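Local coordinates for ABC-type branched-chain amino acid transport systems periplasmic component-like protein (Thermomonospora curvata, PDB 4N03), which probably serves as the substrate-binding component of an ABC transporter, holding a fatty acid in a fold of the leucine-binding protein family, at residues 178-183 with 252-257. Residues are numbered along the deposited sequence; the frame is centred on the assembly and turned at random.
With PLM (palmitic acid), chain B.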
loop_
_atom_site.group_PDB
_atom_site.type_symbol
_atom_site.label_atom_id
_atom_site.label_comp_id
_atom_site.label_asym_id
_atom_site.label_seq_id
_atom_site.Cartn_x
_atom_site.Cartn_y
_atom_site.Cartn_z
ATOM N N GLY A 178 13.449 -6.446 -6.946
ATOM C CA GLY A 178 13.255 -5.072 -7.325
ATOM C C GLY A 178 12.656 -4.209 -6.209
ATOM O O GLY A 178 12.822 -4.492 -5.034
ATOM N N ASP A 179 11.978 -3.153 -6.609
ATOM C CA ASP A 179 11.587 -2.059 -5.721
ATOM C C ASP A 179 10.845 -2.436 -4.479
ATOM O O ASP A 179 11.000 -1.804 -3.432
ATOM C CB ASP A 179 10.563 -1.111 -6.473
ATOM C CG ASP A 179 11.213 -0.096 -7.329
ATOM O OD1 ASP A 179 12.473 -0.078 -7.460
ATOM O OD2 ASP A 179 10.517 0.696 -7.922
ATOM N N TYR A 180 9.909 -3.387 -4.592
ATOM C CA TYR A 180 9.074 -3.761 -3.436
ATOM C C TYR A 180 9.889 -4.686 -2.520
ATOM O O TYR A 180 10.241 -4.299 -1.403
ATOM C CB TYR A 180 7.756 -4.402 -3.917
ATOM C CG TYR A 180 7.003 -5.244 -2.926
ATOM C CD1 TYR A 180 7.029 -5.034 -1.560
ATOM C CD2 TYR A 180 6.175 -6.258 -3.380
ATOM C CE1 TYR A 180 6.297 -5.825 -0.678
ATOM C CE2 TYR A 180 5.401 -7.017 -2.521
ATOM C CZ TYR A 180 5.463 -6.815 -1.188
ATOM O OH TYR A 180 4.705 -7.567 -0.298
ATOM N N GLY A 181 10.186 -5.897 -2.965
ATOM C CA GLY A 181 10.860 -6.825 -2.087
ATOM C C GLY A 181 12.223 -6.359 -1.657
ATOM O O GLY A 181 12.635 -6.610 -0.546
ATOM N N GLY A 182 12.922 -5.675 -2.574
ATOM C CA GLY A 182 14.253 -5.160 -2.278
ATOM C C GLY A 182 14.233 -4.080 -1.233
ATOM O O GLY A 182 15.154 -3.982 -0.423
ATOM N N SER A 183 13.204 -3.237 -1.216
ATOM C CA SER A 183 13.073 -2.232 -0.174
ATOM C C SER A 183 12.798 -2.884 1.166
ATOM O O SER A 183 13.382 -2.541 2.183
ATOM C CB SER A 183 12.021 -1.213 -0.562
ATOM O OG SER A 183 11.775 -0.260 0.441
ATOM N N LEU A 252 6.451 -13.426 8.923
ATOM C CA LEU A 252 6.162 -12.002 8.935
ATOM C C LEU A 252 6.140 -11.500 7.524
ATOM O O LEU A 252 7.148 -11.587 6.815
ATOM C CB LEU A 252 7.232 -11.259 9.748
ATOM C CG LEU A 252 7.110 -9.739 9.792
ATOM C CD1 LEU A 252 5.860 -9.322 10.541
ATOM C CD2 LEU A 252 8.376 -9.128 10.349
ATOM N N GLY A 253 5.012 -10.979 7.066
ATOM C CA GLY A 253 4.842 -10.482 5.736
ATOM C C GLY A 253 4.767 -8.991 5.634
ATOM O O GLY A 253 4.359 -8.315 6.574
ATOM N N SER A 254 5.108 -8.487 4.459
ATOM C CA SER A 254 4.851 -7.132 4.100
ATOM C C SER A 254 3.313 -6.959 3.898
ATOM O O SER A 254 2.549 -7.905 3.891
ATOM C CB SER A 254 5.615 -6.743 2.850
ATOM O OG SER A 254 7.022 -6.797 3.031
ATOM N N ASN A 255 2.919 -5.704 3.707
ATOM C CA ASN A 255 1.509 -5.360 3.894
ATOM C C ASN A 255 0.536 -5.969 2.921
ATOM O O ASN A 255 -0.664 -6.021 3.202
ATOM C CB ASN A 255 1.300 -3.844 4.013
ATOM C CG ASN A 255 1.611 -3.075 2.746
ATOM O OD1 ASN A 255 1.369 -3.559 1.660
ATOM N ND2 ASN A 255 2.103 -1.845 2.904
ATOM N N SER A 256 1.010 -6.468 1.787
ATOM C CA SER A 256 0.146 -7.000 0.736
ATOM C C SER A 256 0.240 -8.500 0.606
ATOM O O SER A 256 -0.373 -9.083 -0.313
ATOM C CB SER A 256 0.442 -6.356 -0.606
ATOM O OG SER A 256 1.732 -6.721 -1.058
ATOM N N ALA A 257 0.925 -9.170 1.516
ATOM C CA ALA A 257 1.157 -10.615 1.445
ATOM C C ALA A 257 -0.015 -11.396 2.078
ATOM O O ALA A 257 0.210 -12.317 2.859
ATOM C CB ALA A 257 2.492 -10.985 2.086
HETATM C C1 PLM B . 4.332 -3.352 -4.628
HETATM O O1 PLM B . 4.737 -2.383 -3.934
HETATM O O2 PLM B . 4.633 -3.544 -5.826
HETATM C C2 PLM B . 3.275 -4.257 -4.038
HETATM C C3 PLM B . 1.872 -3.532 -4.227
HETATM C C4 PLM B . 0.745 -4.217 -3.489
HETATM C C5 PLM B . -0.576 -3.570 -3.723
HETATM C C6 PLM B . -1.803 -4.102 -2.951
HETATM C C7 PLM B . -1.986 -3.331 -1.651
HETATM C C8 PLM B . -3.028 -3.869 -0.710
HETATM C C9 PLM B . -3.425 -2.942 0.423
HETATM C CA PLM B . -2.595 -3.094 1.720
HETATM C CB PLM B . -2.928 -1.866 2.658
HETATM C CC PLM B . -1.631 -1.139 3.120
HETATM C CD PLM B . -1.839 0.298 3.553
HETATM C CE PLM B . -0.602 1.075 3.982
HETATM C CF PLM B . -0.810 2.583 3.777
HETATM C CG PLM B . -1.509 3.289 4.925
#
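With its CG swung anti to the backbone N (chi1 160°), Tyr180 reaches from helix 179-195 to the loop after strand 251-253, where Ser256 turns OG between its own N and carbonyl carbon (chi1 67°), which sets it beside the phenol oxygen. That strand lies inside the seven-stranded mixed sheet, and its loop and the helix both border the palmitic acid site of this periplasmic binding protein. The phenol end does the touching. Ser254 CB meets the rim of the ring, in line with its plane, 3.4 Å from Tyr180 OH. Ser256 OG approaches obliquely and stands 3.2 Å from Tyr180 OH. The firm polar partners lie just beyond: Tyr180 OH hydrogen-bonds to Ala230 O, Ser256 OG to Tyr46 OH, and Ser254 OG to Ser229 OG.

PLM C2, next to the carboxyl carbon, lies over one face of the ring, 3.6 Å from Tyr180 CD2. Farther along the acyl chain, Ser256 CB packs at 3.6 Å from PLM C4, and Asn255 CG lies 3.8 Å from PLM CC. A type I turn, Ser254 to Ala257, brings Asn255 and Ser256 to the ligand.

With their hydroxyls satisfied within the protein, Tyr180 and Ser256 can present largely nonpolar surface to the lipid, although Ser256 OG and the Asn255 amide also border it. Tyr148, Tyr84 and Ser109 hydrogen-bond to the carboxyl end; with mainly van der Waals contact along the chain, this is consistent with a fatty acid pocket.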